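Local coordinates for protein 3-oxoadipate enol-lactonase (Burkholderia xenovorans, PDB 2XUA) that probably hydrolyses 3-oxoadipate enol-lactone in catechol metabolism, working from an alpha/beta-hydrolase core with a divergent cap, at residues B[32-37]-B[97-102]; B[39-44]-B[245-250]; B[91-96]-B[116-121]. One frame throughout, in Å; residues are numbered along the deposited sequence.

Contact 1. Residues B[32-37]-B[97-102]; sequences SNSLGT and CGLSMG. With SHF (laevulinic acid), chain C.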
loop_
_atom_site.group_PDB
_atom_site.type_symbol
_atom_site.label_atom_id
_atom_site.label_comp_id
_atom_site.label_asym_id
_atom_site.label_seq_id
_atom_site.Cartn_x
_atom_site.Cartn_y
_atom_site.Cartn_z
ATOM N N SER B 32 -14.390 0.522 6.398
ATOM C CA SER B 32 -14.716 -0.055 5.105
ATOM C C SER B 32 -14.401 0.907 3.977
ATOM O O SER B 32 -14.687 2.087 4.076
ATOM C CB SER B 32 -16.199 -0.496 5.126
ATOM O OG SER B 32 -16.455 -1.203 3.910
ATOM N N ASN B 33 -13.708 0.417 2.950
ATOM C CA ASN B 33 -12.969 1.242 1.986
ATOM C C ASN B 33 -13.900 1.775 0.850
ATOM O O ASN B 33 -15.029 1.315 0.638
ATOM C CB ASN B 33 -11.914 0.414 1.225
ATOM C CG ASN B 33 -10.972 -0.387 2.121
ATOM O OD1 ASN B 33 -10.323 -1.337 1.664
ATOM N ND2 ASN B 33 -10.919 -0.052 3.380
ATOM N N SER B 34 -13.375 2.751 0.139
ATOM C CA SER B 34 -13.995 3.270 -1.102
ATOM C C SER B 34 -13.758 2.333 -2.272
ATOM O O SER B 34 -12.730 1.603 -2.327
ATOM C CB SER B 34 -13.297 4.598 -1.436
ATOM O OG SER B 34 -14.122 5.337 -2.373
ATOM N N LEU B 35 -14.654 2.386 -3.273
ATOM C CA LEU B 35 -14.365 1.764 -4.566
ATOM C C LEU B 35 -12.989 2.139 -5.146
ATOM O O LEU B 35 -12.660 3.305 -5.239
ATOM C CB LEU B 35 -15.486 2.120 -5.572
ATOM C CG LEU B 35 -15.421 1.537 -6.953
ATOM C CD1 LEU B 35 -15.614 0.033 -6.879
ATOM C CD2 LEU B 35 -16.509 2.226 -7.764
ATOM N N GLY B 36 -12.220 1.138 -5.622
ATOM C CA GLY B 36 -10.909 1.361 -6.239
ATOM C C GLY B 36 -9.806 1.650 -5.216
ATOM O O GLY B 36 -8.745 2.124 -5.596
ATOM N N THR B 37 -10.041 1.355 -3.919
ATOM C CA THR B 37 -8.961 1.510 -2.916
ATOM C C THR B 37 -8.734 0.163 -2.245
ATOM O O THR B 37 -9.506 -0.763 -2.428
ATOM C CB THR B 37 -9.293 2.559 -1.829
ATOM O OG1 THR B 37 -10.403 2.090 -1.069
ATOM C CG2 THR B 37 -9.682 3.900 -2.474
ATOM N N CYS B 97 -16.872 2.610 10.451
ATOM C CA CYS B 97 -16.521 3.856 9.745
ATOM C C CYS B 97 -16.213 3.449 8.333
ATOM O O CYS B 97 -15.249 2.707 8.067
ATOM C CB CYS B 97 -15.281 4.530 10.378
ATOM S SG CYS B 97 -14.695 6.048 9.531
ATOM N N GLY B 98 -17.015 3.957 7.417
ATOM C CA GLY B 98 -16.907 3.564 6.008
ATOM C C GLY B 98 -16.913 4.808 5.178
ATOM O O GLY B 98 -17.548 5.797 5.560
ATOM N N LEU B 99 -16.149 4.764 4.093
ATOM C CA LEU B 99 -16.020 5.893 3.215
ATOM C C LEU B 99 -16.578 5.518 1.843
ATOM O O LEU B 99 -16.224 4.511 1.303
ATOM C CB LEU B 99 -14.570 6.369 3.099
ATOM C CG LEU B 99 -14.391 7.772 2.469
ATOM C CD1 LEU B 99 -13.266 8.566 3.139
ATOM C CD2 LEU B 99 -14.194 7.740 0.980
ATOM N N SER B 100 -17.458 6.395 1.326
ATOM C CA SER B 100 -18.183 6.189 0.062
ATOM C C SER B 100 -18.987 4.884 -0.016
ATOM O O SER B 100 -19.901 4.737 0.774
ATOM C CB SER B 100 -17.299 6.436 -1.191
ATOM O OG SER B 100 -18.233 6.719 -2.259
HETATM N N MSE B 101 -18.675 3.945 -0.919
HETATM C CA MSE B 101 -19.360 2.590 -0.808
HETATM C C MSE B 101 -19.189 1.947 0.586
HETATM O O MSE B 101 -20.040 1.174 1.005
HETATM C CB MSE B 101 -18.896 1.599 -1.841
HETATM C CG MSE B 101 -17.530 1.040 -1.506
HETATM SE SE MSE B 101 -16.974 -0.187 -2.805
HETATM C CE MSE B 101 -18.293 -1.663 -2.535
ATOM N N GLY B 102 -18.116 2.312 1.309
ATOM C CA GLY B 102 -17.984 1.857 2.709
ATOM C C GLY B 102 -19.030 2.484 3.605
ATOM O O GLY B 102 -19.616 1.811 4.477
HETATM C C4 SHF C . -14.524 5.242 -7.373
HETATM C C5 SHF C . -14.248 5.263 -5.864
HETATM C C3 SHF C . -15.670 6.084 -7.957
HETATM C C2 SHF C . -16.168 7.322 -7.167
HETATM C C1 SHF C . -16.867 8.392 -8.108
HETATM O O4 SHF C . -13.789 4.577 -8.127
HETATM O O1 SHF C . -16.116 9.322 -8.456
HETATM O OH1 SHF C . -18.112 8.342 -8.392
HETATM O O HOH W 1 -16.270 6.613 -4.265
HETATM O O HOH W 2 -16.910 3.955 -3.137
#

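Contact 2. Residues B[39-44]-B[245-250]; sequences LSMWAP and ISNIER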
loop_
_atom_site.group_PDB
_atom_site.type_symbol
_atom_site.label_atom_id
_atom_site.label_comp_id
_atom_site.label_asym_id
_atom_site.label_seq_id
_atom_site.Cartn_x
_atom_site.Cartn_y
_atom_site.Cartn_z
ATOM N N LEU B 39 -7.038 -1.509 1.759
ATOM C CA LEU B 39 -7.045 -1.113 3.148
ATOM C C LEU B 39 -5.951 -0.143 3.579
ATOM O O LEU B 39 -6.015 0.363 4.708
ATOM C CB LEU B 39 -7.171 -2.341 4.043
ATOM C CG LEU B 39 -6.097 -3.337 4.529
ATOM C CD1 LEU B 39 -6.319 -4.733 4.177
ATOM C CD2 LEU B 39 -4.606 -2.950 4.596
ATOM N N SER B 40 -4.961 0.113 2.701
ATOM C CA SER B 40 -3.933 1.134 2.955
ATOM C C SER B 40 -4.512 2.530 3.012
ATOM O O SER B 40 -3.889 3.472 3.572
ATOM C CB SER B 40 -2.793 1.068 1.896
ATOM O OG SER B 40 -3.229 1.493 0.574
HETATM N N MSE B 41 -5.706 2.710 2.428
HETATM C CA MSE B 41 -6.288 4.082 2.418
HETATM C C MSE B 41 -6.578 4.607 3.824
HETATM O O MSE B 41 -6.632 5.794 4.018
HETATM C CB MSE B 41 -7.548 4.144 1.559
HETATM C CG MSE B 41 -8.691 3.326 2.176
HETATM SE SE MSE B 41 -10.350 4.051 1.530
HETATM C CE MSE B 41 -10.457 5.715 2.531
ATOM N N TRP B 42 -6.704 3.715 4.832
ATOM C CA TRP B 42 -7.013 4.147 6.182
ATOM C C TRP B 42 -5.736 4.301 7.019
ATOM O O TRP B 42 -5.806 4.524 8.197
ATOM C CB TRP B 42 -7.869 3.059 6.854
ATOM C CG TRP B 42 -9.250 2.996 6.275
ATOM C CD1 TRP B 42 -9.791 1.966 5.575
ATOM C CD2 TRP B 42 -10.283 3.993 6.420
ATOM N NE1 TRP B 42 -11.083 2.284 5.205
ATOM C CE2 TRP B 42 -11.424 3.509 5.720
ATOM C CE3 TRP B 42 -10.331 5.255 7.005
ATOM C CZ2 TRP B 42 -12.627 4.233 5.620
ATOM C CZ3 TRP B 42 -11.527 5.989 6.938
ATOM C CH2 TRP B 42 -12.667 5.467 6.222
ATOM N N ALA B 43 -4.565 4.102 6.424
ATOM C CA ALA B 43 -3.362 4.168 7.217
ATOM C C ALA B 43 -3.255 5.467 8.075
ATOM O O ALA B 43 -2.816 5.398 9.237
ATOM C CB ALA B 43 -2.073 3.962 6.271
ATOM N N PRO B 44 -3.704 6.648 7.559
ATOM C CA PRO B 44 -3.537 7.841 8.469
ATOM C C PRO B 44 -4.366 7.797 9.749
ATOM O O PRO B 44 -4.050 8.484 10.717
ATOM C CB PRO B 44 -3.953 9.052 7.586
ATOM C CG PRO B 44 -3.639 8.553 6.128
ATOM C CD PRO B 44 -4.226 7.072 6.256
ATOM N N ILE B 245 -11.960 11.840 -0.919
ATOM C CA ILE B 245 -11.182 10.947 -0.022
ATOM C C ILE B 245 -10.667 11.826 1.105
ATOM O O ILE B 245 -9.435 12.170 1.170
ATOM C CB ILE B 245 -10.061 10.269 -0.812
ATOM C CG1 ILE B 245 -10.596 9.490 -2.030
ATOM C CG2 ILE B 245 -9.218 9.379 0.149
ATOM C CD1 ILE B 245 -11.567 8.354 -1.674
ATOM N N SER B 246 -11.619 12.318 1.925
ATOM C CA SER B 246 -11.349 13.330 2.947
ATOM C C SER B 246 -10.493 12.851 4.107
ATOM O O SER B 246 -9.864 13.659 4.794
ATOM C CB SER B 246 -12.656 13.947 3.488
ATOM O OG SER B 246 -13.376 13.073 4.316
ATOM N N ASN B 247 -10.488 11.544 4.340
ATOM C CA ASN B 247 -9.631 11.019 5.441
ATOM C C ASN B 247 -8.130 11.099 5.083
ATOM O O ASN B 247 -7.254 10.959 5.955
ATOM C CB ASN B 247 -9.982 9.552 5.726
ATOM C CG ASN B 247 -9.509 8.650 4.634
ATOM O OD1 ASN B 247 -9.947 8.797 3.489
ATOM N ND2 ASN B 247 -8.558 7.737 4.952
ATOM N N ILE B 248 -7.833 11.247 3.800
ATOM C CA ILE B 248 -6.486 11.566 3.337
ATOM C C ILE B 248 -6.193 13.045 3.201
ATOM O O ILE B 248 -5.260 13.560 3.817
ATOM C CB ILE B 248 -6.163 10.831 2.055
ATOM C CG1 ILE B 248 -5.982 9.372 2.419
ATOM C CG2 ILE B 248 -4.782 11.301 1.474
ATOM C CD1 ILE B 248 -5.811 8.494 1.222
ATOM N N GLU B 249 -6.989 13.740 2.395
ATOM C CA GLU B 249 -6.775 15.165 2.220
ATOM C C GLU B 249 -6.855 15.983 3.529
ATOM O O GLU B 249 -6.097 16.914 3.706
ATOM C CB GLU B 249 -7.691 15.724 1.086
ATOM C CG GLU B 249 -7.467 17.247 0.888
ATOM C CD GLU B 249 -7.918 17.707 -0.519
ATOM O OE1 GLU B 249 -8.312 16.810 -1.338
ATOM O OE2 GLU B 249 -7.873 18.942 -0.777
ATOM N N ARG B 250 -7.786 15.682 4.435
ATOM C CA ARG B 250 -7.845 16.365 5.690
ATOM C C ARG B 250 -7.740 15.315 6.757
ATOM O O ARG B 250 -8.626 15.222 7.640
ATOM C CB ARG B 250 -9.217 16.977 5.915
ATOM C CG ARG B 250 -9.592 18.173 5.145
ATOM C CD ARG B 250 -8.506 19.031 4.822
ATOM N NE ARG B 250 -8.533 20.195 5.646
ATOM C CZ ARG B 250 -8.234 21.423 5.229
ATOM N NH1 ARG B 250 -7.870 21.665 3.979
ATOM N NH2 ARG B 250 -8.294 22.428 6.103
#

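Contact 3. Residues B[91-96]-B[116-121]; sequences IARANF and RIERVA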
loop_
_atom_site.group_PDB
_atom_site.type_symbol
_atom_site.label_atom_id
_atom_site.label_comp_id
_atom_site.label_asym_id
_atom_site.label_seq_id
_atom_site.Cartn_x
_atom_site.Cartn_y
_atom_site.Cartn_z
ATOM N N ILE B 91 -16.006 -11.323 16.560
ATOM C CA ILE B 91 -16.345 -9.941 16.928
ATOM C C ILE B 91 -17.880 -9.837 17.071
ATOM O O ILE B 91 -18.582 -10.072 16.089
ATOM C CB ILE B 91 -15.916 -8.954 15.861
ATOM C CG1 ILE B 91 -14.393 -8.864 15.791
ATOM C CG2 ILE B 91 -16.549 -7.590 16.125
ATOM C CD1 ILE B 91 -13.916 -8.083 14.600
ATOM N N ALA B 92 -18.381 -9.474 18.244
ATOM C CA ALA B 92 -19.821 -9.500 18.410
ATOM C C ALA B 92 -20.503 -8.178 18.051
ATOM O O ALA B 92 -21.655 -8.193 17.638
ATOM C CB ALA B 92 -20.228 -9.934 19.825
ATOM N N ARG B 93 -19.834 -7.064 18.302
ATOM C CA ARG B 93 -20.368 -5.749 17.983
ATOM C C ARG B 93 -19.197 -4.847 17.630
ATOM O O ARG B 93 -18.080 -5.045 18.135
ATOM C CB ARG B 93 -21.094 -5.201 19.200
ATOM C CG ARG B 93 -21.946 -3.945 19.011
ATOM C CD ARG B 93 -23.061 -4.007 20.085
ATOM N NE ARG B 93 -23.164 -2.883 21.026
ATOM C CZ ARG B 93 -22.209 -2.455 21.862
ATOM N NH1 ARG B 93 -20.987 -2.979 21.874
ATOM N NH2 ARG B 93 -22.474 -1.454 22.696
ATOM N N ALA B 94 -19.422 -3.830 16.798
ATOM C CA ALA B 94 -18.326 -2.909 16.480
ATOM C C ALA B 94 -18.843 -1.554 16.067
ATOM O O ALA B 94 -19.954 -1.421 15.511
ATOM C CB ALA B 94 -17.452 -3.511 15.338
ATOM N N ASN B 95 -18.036 -0.545 16.340
ATOM C CA ASN B 95 -18.122 0.712 15.654
ATOM C C ASN B 95 -17.766 0.489 14.186
ATOM O O ASN B 95 -17.091 -0.482 13.809
ATOM C CB ASN B 95 -17.212 1.762 16.327
ATOM C CG ASN B 95 -17.533 1.934 17.790
ATOM O OD1 ASN B 95 -16.954 1.270 18.663
ATOM N ND2 ASN B 95 -18.520 2.770 18.064
ATOM N N PHE B 96 -18.261 1.368 13.333
ATOM C CA PHE B 96 -18.091 1.174 11.916
ATOM C C PHE B 96 -17.880 2.536 11.322
ATOM O O PHE B 96 -18.606 3.492 11.635
ATOM C CB PHE B 96 -19.324 0.494 11.290
ATOM C CG PHE B 96 -19.143 0.118 9.829
ATOM C CD1 PHE B 96 -18.715 -1.145 9.473
ATOM C CD2 PHE B 96 -19.418 1.057 8.805
ATOM C CE1 PHE B 96 -18.556 -1.484 8.102
ATOM C CE2 PHE B 96 -19.207 0.732 7.456
ATOM C CZ PHE B 96 -18.834 -0.506 7.108
ATOM N N ARG B 116 -25.399 -5.750 15.787
ATOM C CA ARG B 116 -23.977 -5.861 15.425
ATOM C C ARG B 116 -23.172 -4.533 15.469
ATOM O O ARG B 116 -21.915 -4.562 15.388
ATOM C CB ARG B 116 -23.837 -6.543 14.063
ATOM C CG ARG B 116 -24.436 -7.952 13.935
ATOM C CD ARG B 116 -23.927 -8.913 15.086
ATOM N NE ARG B 116 -22.513 -9.324 15.010
ATOM C CZ ARG B 116 -21.993 -10.220 14.181
ATOM N NH1 ARG B 116 -20.698 -10.535 14.280
ATOM N NH2 ARG B 116 -22.736 -10.852 13.239
ATOM N N ILE B 117 -23.855 -3.383 15.583
ATOM C CA ILE B 117 -23.218 -2.055 15.388
ATOM C C ILE B 117 -23.278 -1.171 16.626
ATOM O O ILE B 117 -24.340 -1.026 17.234
ATOM C CB ILE B 117 -23.842 -1.295 14.120
ATOM C CG1 ILE B 117 -23.605 -2.035 12.818
ATOM C CG2 ILE B 117 -23.325 0.132 14.016
ATOM C CD1 ILE B 117 -22.134 -2.435 12.462
ATOM N N GLU B 118 -22.185 -0.535 17.035
ATOM C CA GLU B 118 -22.276 0.395 18.161
ATOM C C GLU B 118 -22.603 1.797 17.683
ATOM O O GLU B 118 -23.642 2.326 18.011
ATOM C CB GLU B 118 -21.031 0.345 19.055
ATOM C CG GLU B 118 -20.876 1.455 20.059
ATOM C CD GLU B 118 -21.150 1.024 21.477
ATOM O OE1 GLU B 118 -20.434 0.103 21.964
ATOM O OE2 GLU B 118 -22.050 1.630 22.125
ATOM N N ARG B 119 -21.678 2.414 16.952
ATOM C CA ARG B 119 -21.795 3.794 16.453
ATOM C C ARG B 119 -21.283 3.755 15.003
ATOM O O ARG B 119 -20.460 2.856 14.601
ATOM C CB ARG B 119 -21.032 4.829 17.312
ATOM C CG ARG B 119 -21.554 5.073 18.712
ATOM C CD ARG B 119 -21.056 6.393 19.330
ATOM N NE ARG B 119 -21.952 6.791 20.432
ATOM C CZ ARG B 119 -22.242 8.047 20.827
ATOM N NH1 ARG B 119 -21.671 9.111 20.253
ATOM N NH2 ARG B 119 -23.113 8.236 21.834
ATOM N N VAL B 120 -21.847 4.624 14.153
ATOM C CA VAL B 120 -21.502 4.502 12.749
ATOM C C VAL B 120 -20.971 5.854 12.290
ATOM O O VAL B 120 -21.523 6.847 12.697
ATOM C CB VAL B 120 -22.710 3.946 11.950
ATOM C CG1 VAL B 120 -23.689 5.047 11.572
ATOM C CG2 VAL B 120 -22.281 3.135 10.761
ATOM N N ALA B 121 -19.846 5.914 11.550
ATOM C CA ALA B 121 -19.364 7.153 10.949
ATOM C C ALA B 121 -19.521 6.945 9.423
ATOM O O ALA B 121 -18.907 6.037 8.851
ATOM C CB ALA B 121 -17.870 7.436 11.305
#

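Contact 1. Residues B[32-37]-B[97-102]
Ser32 and Gly98 form a parallel beta bridge where the strand ending at Ser32 meets the strand leading into what is probably the nucleophile elbow, Gly98, Ser100 and Gly102 of a GxSxG pattern. Two backbone hydrogen bonds define the bridge: Ser32 N donates to Cys97 O (2.9 Å), and Leu99 N donates to Ser32 O (3.1 Å). Ser32 O also receives CA-H contacts from Gly98 and Gly102, so both glycines lie with bare CA atoms against this carbonyl. Ser32 OG is hydrogen-bonded to the hydroxyl OH of Tyr58.

Past the strand ends, Ser100 has phi 55° and psi -116°, the strained backbone that marks a tight strand-to-helix turn. The selenomethionine Met101 reaches back over residues 33-35. Its CG lies 3.3 Å from Asn33 O, and chi2 carries SE anti to CA (-180°), to 3.9 Å from Leu35 CB.

Two waters link the segments. Water 2 accepts from Leu35 N and Met101 N, each at 2.8 Å; water 1 joins Ser34 OG (3.1 Å) to Ser100 OG (2.8 Å). Ser34 and Leu35 belong to the laevulinic acid pocket, where Leu35 CG and CD2 lie beside the ketone of the ligand. His244 touches Ser100, consistent with a Ser-His-Asp triad completed by Asp217. Two main-chain N-H groups converging on one water beside the elbow serine is the geometry expected of the oxyanion hole in an alpha/beta hydrolase.

Contact 2. Residues B[39-44]-B[245-250]
Asn247 is the side chain on which the short helix 246-249 meets the 3-10 segment 39-42, and the close part of the contact is gathered around its amide. ND2 donates to Met41 O at 2.9 Å with an N-H...O angle of 138°. The acceptor lies nearly in the amide plane, whereas the nitrogen stands above the plane of the Met41 carbonyl. The same ND2 is 3.7 Å from Trp42 CE3, with the indole and amide planes inclined at 46°. From the other branch of the amide, OD1 comes within 3.3 Å of the CE methyl of the selenomethionine Met41. That methyl also lies over one face of the Trp42 indole, 3.9 Å above the plane and over its centre. Asn247 CG lies between its backbone N and carbonyl carbon (chi1 72°), which starts the amide toward Met41 and Trp42.

The fit around Pro44 and Ile248 is looser, as the longer distances show. Pro44, which is partly exposed, brings CG to 4.5 Å from Ile248 CG1, and its CB lies 4.1 Å from Asn247 O. Ile248, itself buried, approaches Met41 O with CD1 at 4.0 Å. Val169 of the second subunit packs on both Pro44 and Ile248.

One amide hydrogen bond thus ties the 3-10 segment to the short helix; the rest is van der Waals contact. The bond gives ND2 one acceptor, while OD1, buried against a methyl group, has no hydrogen-bonding partner in the model, which probably costs part of what the ND2 bond gains.

Contact 3. Residues B[91-96]-B[116-121]
Arg93 runs across the incoming end of the neighbouring strand, starting over Arg116 and finishing at Glu118. Its CB is 4.0 Å from Arg116 O, and CG, anti to the backbone N (chi1 -169°), closes to 3.7 Å from the same oxygen. Beyond a bend at the third torsion, NE is still 4.2 Å from Glu118 OE1. This oxygen lies over one face of the guanidinium: CZ and NH1 are each 3.1 Å from it, and NH2 makes the salt bridge at 2.7 Å. Glu118 CB also sits over the guanidinium centre. The planes are 65° apart, not a coplanar two-pronged pairing.

Arg116 grips residues 91-92 by its edge. NH1 donates to Ile91 O (2.8 Å) and NE to Ala92 O (3.0 Å), while Asp87 is a second, charged partner of NH1.

Strand segments 94-96 and 119-121 run parallel, 21° apart. Ala94 N bonds Arg116 O, Glu118 N Ala94 O, Phe96 N Arg119 O, and Ala121 N Phe96 O. Ala94 bridges Ile117 and Phe96 bridges Val120, a one-residue shift that defines a beta bulge. Neighbouring parallel strands joined through helix 101-112 make the beta-alpha-beta unit typical of the alpha/beta-hydrolase sheet.

How the contacts relate
Contacts 1 and 3 share strand 94-99: contact 3 pairs its beginning with strand 117-123, and contact 1 pairs its end with strand 28-32, along the strand's other edge. They touch where the Phe96 ring reaches Ser32 and Gly102. Contact 1 is wholly buried near the chain centre, and main-chain groups and waters dominate it; contact 3, its centre about 14 Å from the centre of the chain, is partly exposed and adds arginine and glutamate charges at its rim. Contact 2 is buried but lies off the sheet, joining turns far apart in sequence by one amide and apolar packing. It meets contact 1 through Trp42 and Asn247, whereas contacts 2 and 3 stay about 7 Å apart at their nearest atoms.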